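Local structure of Phosphoglucomutase/phosphomannomutase family protein (Burkholderia thailandensis, 3UW2) at residues 32-46 with 131-143. The protein probably acts as a phosphohexose mutase, moving a phosphate group from one position to another within a sugar phosphate, with a metal ion at its active site. Residues are numbered along the deposited sequence; the frame is centred on the assembly and turned at random.
Sequences DIRGVIGKTLDADVA and HNPPDYNGFKMVL. With PO4 (phosphate ion), chain B.
Val36 O, in the residue facing Tyr136 across the strands, is gripped by the backbone amides of Lys39, Thr40 and Leu41, closing the tight turn that follows. Thr40 suits this turn because its hydroxyl folds back to accept the amide of Val36 (N to Thr40 OG1 3.0 Å, N-H...O 167°). With CG1 anti to the backbone N (chi1 176°), Val36 lays CG2 over one face of Tyr136, 3.8 Å from the ring centroid and 19° off the normal, a CH-pi contact.

Antiparallel pairing joins strands 33-36 and 136-143. Phe139 N gives Ile33 O a 2.7 Å bond, and reciprocal bonds link Gly35 with Asn137. Beyond the strand, Ile37 N reaches Asp135 O (2.9 Å). At the non-hydrogen-bonded pair, Arg34 CA and Gly138 CA come within 4.0 Å, and glycine leaves room for Ile33 O. The flat Phe139 suits the apolar side: Ile33 CG2 meets its edge at CD2 (3.7 Å), Leu41 CD1 lies in the ring plane beside CE2 (3.9 Å), and small Ala46 fits near CZ.

The long, extended Lys140 carries its NZ to O4 of a phosphate ion (2.7 Å), probably from the crystallisation liquor, and to Asp266 and Asp268, both zinc ligands. His131 follows the serine expected, from the family, to carry the phosphate; with the zinc ligands, this marks the probable active site.

Within domain I, strand 136-143 pairs on its other edge with strand 124-127, Phe139 and Met141 touch Ile49 and Phe53 of helix 43-59, and Ile37 and Ala46 meet helix 75-88.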
ATOM      1  N   ASP A  32      -8.381  -0.648   8.358  1.00 30.24           N
ATOM      2  CA  ASP A  32      -8.943   0.669   8.145  1.00 32.50           C
ATOM      3  C   ASP A  32     -10.409   0.641   8.365  1.00 31.58           C
ATOM      4  O   ASP A  32     -10.940  -0.341   8.873  1.00 34.23           O
ATOM      5  CB  ASP A  32      -8.617   1.275   6.752  1.00 36.20           C
ATOM      6  CG  ASP A  32      -8.831   0.336   5.617  1.00 40.96           C
ATOM      7  OD1 ASP A  32      -9.758  -0.526   5.621  1.00 42.73           O
ATOM      8  OD2 ASP A  32      -8.053   0.510   4.674  1.00 44.41           O
ATOM      9  N   ILE A  33     -11.054   1.746   8.006  1.00 29.80           N
ATOM     10  CA  ILE A  33     -12.509   1.850   8.048  1.00 29.77           C
ATOM     11  C   ILE A  33     -12.925   2.196   6.623  1.00 32.52           C
ATOM     12  O   ILE A  33     -12.318   3.059   6.003  1.00 30.11           O
ATOM     13  CB  ILE A  33     -12.963   2.976   9.056  1.00 29.46           C
ATOM     14  CG1 ILE A  33     -12.692   2.599  10.517  1.00 26.59           C
ATOM     15  CG2 ILE A  33     -14.461   3.297   8.903  1.00 28.59           C
ATOM     16  CD1 ILE A  33     -12.832   3.851  11.484  1.00 27.34           C
ATOM     17  N   ARG A  34     -13.922   1.486   6.095  1.00 32.22           N
ATOM     18  CA  ARG A  34     -14.380   1.658   4.711  1.00 34.82           C
ATOM     19  C   ARG A  34     -15.896   1.464   4.666  1.00 34.55           C
ATOM     20  O   ARG A  34     -16.390   0.531   5.297  1.00 37.64           O
ATOM     21  CB  ARG A  34     -13.747   0.584   3.802  1.00 36.51           C
ATOM     22  CG  ARG A  34     -12.264   0.766   3.642  1.00 47.07           C
ATOM     23  CD  ARG A  34     -11.728   0.009   2.426  1.00 55.63           C
ATOM     24  NE  ARG A  34     -11.801  -1.420   2.682  1.00 60.50           N
ATOM     25  CZ  ARG A  34     -10.760  -2.149   3.050  1.00 67.34           C
ATOM     26  NH1 ARG A  34      -9.567  -1.572   3.164  1.00 70.15           N
ATOM     27  NH2 ARG A  34     -10.901  -3.450   3.281  1.00 67.94           N
ATOM     28  N   GLY A  35     -16.609   2.282   3.876  1.00 31.88           N
ATOM     29  CA  GLY A  35     -18.041   2.271   3.806  1.00 31.26           C
ATOM     30  C   GLY A  35     -18.513   2.928   2.519  1.00 33.74           C
ATOM     31  O   GLY A  35     -17.704   3.411   1.705  1.00 34.14           O
ATOM     32  N   VAL A  36     -19.818   2.911   2.295  1.00 35.21           N
ATOM     33  CA  VAL A  36     -20.397   3.407   1.029  1.00 36.88           C
ATOM     34  C   VAL A  36     -21.330   4.576   1.412  1.00 40.27           C
ATOM     35  O   VAL A  36     -22.255   4.420   2.216  1.00 39.24           O
ATOM     36  CB  VAL A  36     -21.187   2.323   0.277  1.00 42.42           C
ATOM     37  CG1 VAL A  36     -21.859   2.917  -0.977  1.00 44.39           C
ATOM     38  CG2 VAL A  36     -20.319   1.102  -0.081  1.00 41.67           C
ATOM     39  N   ILE A  37     -21.062   5.746   0.842  1.00 40.62           N
ATOM     40  CA  ILE A  37     -21.843   6.951   1.057  1.00 41.26           C
ATOM     41  C   ILE A  37     -23.323   6.669   0.893  1.00 42.43           C
ATOM     42  O   ILE A  37     -23.728   5.966  -0.035  1.00 43.08           O
ATOM     43  CB  ILE A  37     -21.472   8.018   0.013  1.00 43.72           C
ATOM     44  CG1 ILE A  37     -19.985   8.361   0.108  1.00 42.09           C
ATOM     45  CG2 ILE A  37     -22.372   9.235   0.144  1.00 46.69           C
ATOM     46  CD1 ILE A  37     -19.485   8.886   1.434  1.00 37.97           C
ATOM     47  N   GLY A  38     -24.130   7.198   1.812  1.00 41.90           N
ATOM     48  CA  GLY A  38     -25.574   7.069   1.690  1.00 46.64           C
ATOM     49  C   GLY A  38     -26.048   5.703   2.147  1.00 47.36           C
ATOM     50  O   GLY A  38     -27.242   5.457   2.198  1.00 48.58           O
ATOM     51  N   LYS A  39     -25.119   4.806   2.488  1.00 42.36           N
ATOM     52  CA  LYS A  39     -25.523   3.491   3.002  1.00 42.90           C
ATOM     53  C   LYS A  39     -24.889   3.145   4.334  1.00 40.78           C
ATOM     54  O   LYS A  39     -25.584   2.803   5.266  1.00 43.36           O
ATOM     55  CB  LYS A  39     -25.186   2.377   2.035  1.00 45.20           C
ATOM     56  CG  LYS A  39     -25.753   2.586   0.652  1.00 51.41           C
ATOM     57  CD  LYS A  39     -25.939   1.211   0.059  1.00 52.90           C
ATOM     58  CE  LYS A  39     -24.779   0.810  -0.848  1.00 54.65           C
ATOM     59  NZ  LYS A  39     -25.266   0.896  -2.269  1.00 58.94           N
ATOM     60  N   THR A  40     -23.571   3.147   4.423  1.00 35.89           N
ATOM     61  CA  THR A  40     -22.955   2.917   5.732  1.00 36.11           C
ATOM     62  C   THR A  40     -22.104   4.109   6.178  1.00 34.91           C
ATOM     63  O   THR A  40     -21.543   4.123   7.253  1.00 35.40           O
ATOM     64  CB  THR A  40     -22.112   1.638   5.708  1.00 36.91           C
ATOM     65  OG1 THR A  40     -21.260   1.709   4.574  1.00 37.57           O
ATOM     66  CG2 THR A  40     -23.031   0.366   5.559  1.00 37.12           C
ATOM     67  N   LEU A  41     -21.995   5.118   5.344  1.00 35.50           N
ATOM     68  CA  LEU A  41     -21.090   6.208   5.679  1.00 34.35           C
ATOM     69  C   LEU A  41     -21.775   7.549   5.397  1.00 35.28           C
ATOM     70  O   LEU A  41     -22.401   7.691   4.357  1.00 36.49           O
ATOM     71  CB  LEU A  41     -19.846   6.052   4.803  1.00 35.10           C
ATOM     72  CG  LEU A  41     -18.547   6.711   5.137  1.00 35.37           C
ATOM     73  CD1 LEU A  41     -18.207   6.116   6.489  1.00 42.59           C
ATOM     74  CD2 LEU A  41     -17.483   6.343   4.090  1.00 34.87           C
ATOM     75  N   ASP A  42     -21.658   8.518   6.315  1.00 31.44           N
ATOM     76  CA  ASP A  42     -22.232   9.857   6.089  1.00 32.44           C
ATOM     77  C   ASP A  42     -21.500  10.798   7.047  1.00 30.94           C
ATOM     78  O   ASP A  42     -20.543  10.353   7.739  1.00 29.10           O
ATOM     79  CB  ASP A  42     -23.801   9.880   6.240  1.00 33.62           C
ATOM     80  CG  ASP A  42     -24.277   9.459   7.617  1.00 38.13           C
ATOM     81  OD1 ASP A  42     -23.485   9.466   8.614  1.00 36.03           O
ATOM     82  OD2 ASP A  42     -25.465   9.081   7.716  1.00 42.92           O
ATOM     83  N   ALA A  43     -21.897  12.062   7.094  1.00 30.89           N
ATOM     84  CA  ALA A  43     -21.245  13.027   8.022  1.00 31.90           C
ATOM     85  C   ALA A  43     -21.334  12.576   9.493  1.00 33.09           C
ATOM     86  O   ALA A  43     -20.385  12.782  10.219  1.00 29.97           O
ATOM     87  CB  ALA A  43     -21.843  14.413   7.903  1.00 31.58           C
ATOM     88  N   ASP A  44     -22.485  12.024   9.929  1.00 33.75           N
ATOM     89  CA  ASP A  44     -22.654  11.626  11.344  1.00 33.20           C
ATOM     90  C   ASP A  44     -21.660  10.558  11.690  1.00 32.29           C
ATOM     91  O   ASP A  44     -21.068  10.601  12.781  1.00 30.64           O
ATOM     92  CB  ASP A  44     -24.085  11.100  11.678  1.00 38.00           C
ATOM     93  CG  ASP A  44     -25.152  12.191  11.568  1.00 46.70           C
ATOM     94  OD1 ASP A  44     -24.860  13.353  11.913  1.00 47.03           O
ATOM     95  OD2 ASP A  44     -26.280  11.907  11.116  1.00 51.26           O
ATOM     96  N   VAL A  45     -21.513   9.582  10.775  1.00 29.64           N
ATOM     97  CA  VAL A  45     -20.538   8.534  10.919  1.00 27.66           C
ATOM     98  C   VAL A  45     -19.091   9.075  11.019  1.00 27.74           C
ATOM     99  O   VAL A  45     -18.334   8.721  11.944  1.00 27.09           O
ATOM    100  CB  VAL A  45     -20.782   7.438   9.853  1.00 31.65           C
ATOM    101  CG1 VAL A  45     -19.665   6.398   9.877  1.00 31.25           C
ATOM    102  CG2 VAL A  45     -22.184   6.730  10.068  1.00 31.32           C
ATOM    103  N   ALA A  46     -18.715   9.986  10.124  1.00 25.60           N
ATOM    104  CA  ALA A  46     -17.362  10.594  10.177  1.00 24.85           C
ATOM    105  C   ALA A  46     -17.127  11.279  11.504  1.00 24.86           C
ATOM    106  O   ALA A  46     -16.081  11.084  12.097  1.00 24.61           O
ATOM    107  CB  ALA A  46     -17.136  11.547   9.004  1.00 21.93           C
ATOM    108  N   HIS A 131      -8.614   2.628  -4.041  1.00 34.17           N
ATOM    109  CA  HIS A 131      -8.796   2.175  -5.429  1.00 36.70           C
ATOM    110  C   HIS A 131     -10.272   1.925  -5.761  1.00 40.61           C
ATOM    111  O   HIS A 131     -10.602   1.546  -6.895  1.00 37.05           O
ATOM    112  CB  HIS A 131      -7.958   0.901  -5.694  1.00 36.81           C
ATOM    113  CG  HIS A 131      -8.493  -0.336  -5.004  1.00 39.85           C
ATOM    114  ND1 HIS A 131      -8.241  -0.606  -3.686  1.00 43.91           N
ATOM    115  CD2 HIS A 131      -9.339  -1.353  -5.460  1.00 40.96           C
ATOM    116  CE1 HIS A 131      -8.903  -1.743  -3.322  1.00 41.61           C
ATOM    117  NE2 HIS A 131      -9.559  -2.207  -4.403  1.00 41.32           N
ATOM    118  N   ASN A 132     -11.166   2.153  -4.788  1.00 38.01           N
ATOM    119  CA  ASN A 132     -12.580   1.696  -4.896  1.00 38.84           C
ATOM    120  C   ASN A 132     -13.478   2.593  -5.725  1.00 37.15           C
ATOM    121  O   ASN A 132     -13.069   3.735  -5.969  1.00 36.87           O
ATOM    122  CB  ASN A 132     -13.182   1.516  -3.479  1.00 39.34           C
ATOM    123  CG  ASN A 132     -12.528   0.369  -2.739  1.00 41.00           C
ATOM    124  OD1 ASN A 132     -12.565  -0.787  -3.181  1.00 36.13           O
ATOM    125  ND2 ASN A 132     -11.826   0.700  -1.675  1.00 38.91           N
ATOM    126  N   PRO A 133     -14.697   2.105  -6.127  1.00 34.62           N
ATOM    127  CA  PRO A 133     -15.611   2.948  -6.928  1.00 35.07           C
ATOM    128  C   PRO A 133     -15.954   4.309  -6.280  1.00 34.81           C
ATOM    129  O   PRO A 133     -15.717   4.474  -5.057  1.00 32.30           O
ATOM    130  CB  PRO A 133     -16.853   2.051  -7.112  1.00 38.32           C
ATOM    131  CG  PRO A 133     -16.303   0.624  -7.054  1.00 36.31           C
ATOM    132  CD  PRO A 133     -15.213   0.701  -6.024  1.00 38.30           C
ATOM    133  N   PRO A 134     -16.500   5.277  -7.077  1.00 33.12           N
ATOM    134  CA  PRO A 134     -16.722   6.651  -6.639  1.00 33.62           C
ATOM    135  C   PRO A 134     -17.468   6.868  -5.314  1.00 35.79           C
ATOM    136  O   PRO A 134     -17.205   7.908  -4.598  1.00 33.26           O
ATOM    137  CB  PRO A 134     -17.571   7.265  -7.768  1.00 34.91           C
ATOM    138  CG  PRO A 134     -17.247   6.447  -9.004  1.00 34.91           C
ATOM    139  CD  PRO A 134     -16.644   5.147  -8.541  1.00 35.19           C
ATOM    140  N   ASP A 135     -18.405   5.973  -5.020  1.00 34.55           N
ATOM    141  CA  ASP A 135     -19.310   6.092  -3.869  0.59 37.40           C
ATOM    142  C   ASP A 135     -18.707   5.494  -2.576  1.00 36.95           C
ATOM    143  O   ASP A 135     -19.348   5.524  -1.518  1.00 37.91           O
ATOM    144  CB  ASP A 135     -20.716   5.480  -4.178  0.59 39.35           C
ATOM    145  CG  ASP A 135     -20.656   4.076  -4.800  0.59 44.65           C
ATOM    146  OD1 ASP A 135     -19.583   3.645  -5.298  0.59 47.00           O
ATOM    147  OD2 ASP A 135     -21.721   3.403  -4.838  0.59 47.24           O
ATOM    148  N   TYR A 136     -17.492   4.934  -2.676  1.00 32.29           N
ATOM    149  CA  TYR A 136     -16.787   4.410  -1.516  1.00 30.95           C
ATOM    150  C   TYR A 136     -15.911   5.453  -0.943  1.00 30.30           C
ATOM    151  O   TYR A 136     -15.353   6.309  -1.655  1.00 28.01           O
ATOM    152  CB  TYR A 136     -15.862   3.260  -1.884  1.00 33.26           C
ATOM    153  CG  TYR A 136     -16.623   2.001  -2.216  1.00 34.75           C
ATOM    154  CD1 TYR A 136     -17.394   1.938  -3.347  1.00 38.13           C
ATOM    155  CD2 TYR A 136     -16.604   0.902  -1.353  1.00 38.40           C
ATOM    156  CE1 TYR A 136     -18.106   0.783  -3.664  1.00 40.58           C
ATOM    157  CE2 TYR A 136     -17.311  -0.254  -1.650  1.00 40.56           C
ATOM    158  CZ  TYR A 136     -18.055  -0.302  -2.805  1.00 42.45           C
ATOM    159  OH  TYR A 136     -18.792  -1.431  -3.107  1.00 52.08           O
ATOM    160  N   ASN A 137     -15.757   5.348   0.353  1.00 28.30           N
ATOM    161  CA  ASN A 137     -14.812   6.178   1.043  1.00 29.88           C
ATOM    162  C   ASN A 137     -14.380   5.511   2.379  1.00 29.73           C
ATOM    163  O   ASN A 137     -14.798   4.391   2.691  1.00 31.28           O
ATOM    164  CB  ASN A 137     -15.349   7.609   1.196  1.00 26.63           C
ATOM    165  CG  ASN A 137     -14.215   8.658   1.145  1.00 27.16           C
ATOM    166  OD1 ASN A 137     -13.081   8.380   1.522  1.00 26.73           O
ATOM    167  ND2 ASN A 137     -14.507   9.827   0.672  1.00 23.98           N
ATOM    168  N   GLY A 138     -13.564   6.178   3.177  1.00 28.12           N
ATOM    169  CA  GLY A 138     -12.984   5.424   4.296  1.00 28.05           C
ATOM    170  C   GLY A 138     -11.988   6.224   5.024  1.00 26.59           C
ATOM    171  O   GLY A 138     -11.836   7.458   4.734  1.00 26.50           O
ATOM    172  N   PHE A 139     -11.291   5.582   5.973  1.00 25.57           N
ATOM    173  CA  PHE A 139     -10.323   6.336   6.790  1.00 27.13           C
ATOM    174  C   PHE A 139      -9.096   5.466   7.044  1.00 28.66           C
ATOM    175  O   PHE A 139      -9.227   4.294   7.467  1.00 28.84           O
ATOM    176  CB  PHE A 139     -10.961   6.727   8.130  1.00 26.83           C
ATOM    177  CG  PHE A 139     -12.302   7.463   7.980  1.00 26.99           C
ATOM    178  CD1 PHE A 139     -12.356   8.835   8.034  1.00 25.63           C
ATOM    179  CD2 PHE A 139     -13.517   6.728   7.807  1.00 26.52           C
ATOM    180  CE1 PHE A 139     -13.571   9.508   7.890  1.00 27.19           C
ATOM    181  CE2 PHE A 139     -14.735   7.385   7.665  1.00 27.39           C
ATOM    182  CZ  PHE A 139     -14.763   8.804   7.706  1.00 28.50           C
ATOM    183  N   LYS A 140      -7.931   6.027   6.785  1.00 26.23           N
ATOM    184  CA  LYS A 140      -6.654   5.375   7.048  1.00 26.45           C
ATOM    185  C   LYS A 140      -6.082   6.121   8.245  1.00 30.93           C
ATOM    186  O   LYS A 140      -6.052   7.338   8.194  1.00 26.73           O
ATOM    187  CB  LYS A 140      -5.763   5.458   5.776  1.00 25.57           C
ATOM    188  CG  LYS A 140      -6.242   4.476   4.665  1.00 28.90           C
ATOM    189  CD  LYS A 140      -5.248   4.333   3.480  1.00 29.01           C
ATOM    190  CE  LYS A 140      -5.703   3.233   2.532  1.00 36.33           C
ATOM    191  NZ  LYS A 140      -5.103   3.340   1.179  1.00 37.82           N
ATOM    192  N   MET A 141      -5.688   5.406   9.326  1.00 28.24           N
ATOM    193  CA  MET A 141      -5.446   6.046  10.621  1.00 32.45           C
ATOM    194  C   MET A 141      -4.056   5.765  11.183  1.00 34.10           C
ATOM    195  O   MET A 141      -3.649   4.600  11.275  1.00 37.72           O
ATOM    196  CB  MET A 141      -6.473   5.556  11.605  1.00 29.45           C
ATOM    197  CG  MET A 141      -7.894   6.080  11.260  1.00 30.20           C
ATOM    198  SD  MET A 141      -9.180   5.170  12.141  1.00 32.10           S
ATOM    199  CE  MET A 141      -9.083   3.557  11.369  1.00 28.34           C
ATOM    200  N   VAL A 142      -3.343   6.817  11.534  1.00 32.25           N
ATOM    201  CA  VAL A 142      -2.048   6.640  12.211  1.00 28.72           C
ATOM    202  C   VAL A 142      -2.151   7.237  13.591  1.00 27.57           C
ATOM    203  O   VAL A 142      -2.381   8.444  13.749  1.00 28.45           O
ATOM    204  CB  VAL A 142      -0.886   7.201  11.380  1.00 27.78           C
ATOM    205  CG1 VAL A 142       0.419   7.138  12.220  1.00 28.62           C
ATOM    206  CG2 VAL A 142      -0.742   6.366  10.088  1.00 32.19           C
ATOM    207  N   LEU A 143      -1.954   6.403  14.613  1.00 29.35           N
ATOM    208  CA  LEU A 143      -2.094   6.893  16.004  1.00 29.15           C
ATOM    209  C   LEU A 143      -0.709   6.899  16.712  1.00 32.15           C
ATOM    210  O   LEU A 143      -0.135   5.857  16.973  1.00 32.41           O
ATOM    211  CB  LEU A 143      -3.125   6.084  16.773  1.00 30.75           C
ATOM    212  CG  LEU A 143      -3.051   6.204  18.328  1.00 39.70           C
ATOM    213  CD1 LEU A 143      -3.416   7.599  18.812  1.00 37.47           C
ATOM    214  CD2 LEU A 143      -3.815   5.107  19.081  1.00 42.63           C
TER
HETATM  215  P   PO4 B 465      -6.235   1.027  -1.053  1.00 61.18           P
HETATM  216  O2  PO4 B 465      -4.750   1.232  -1.331  1.00 61.03           O
HETATM  217  O3  PO4 B 465      -6.719  -0.237  -1.722  1.00 74.51           O
HETATM  218  O4  PO4 B 465      -6.614   1.203   0.383  1.00 66.50           O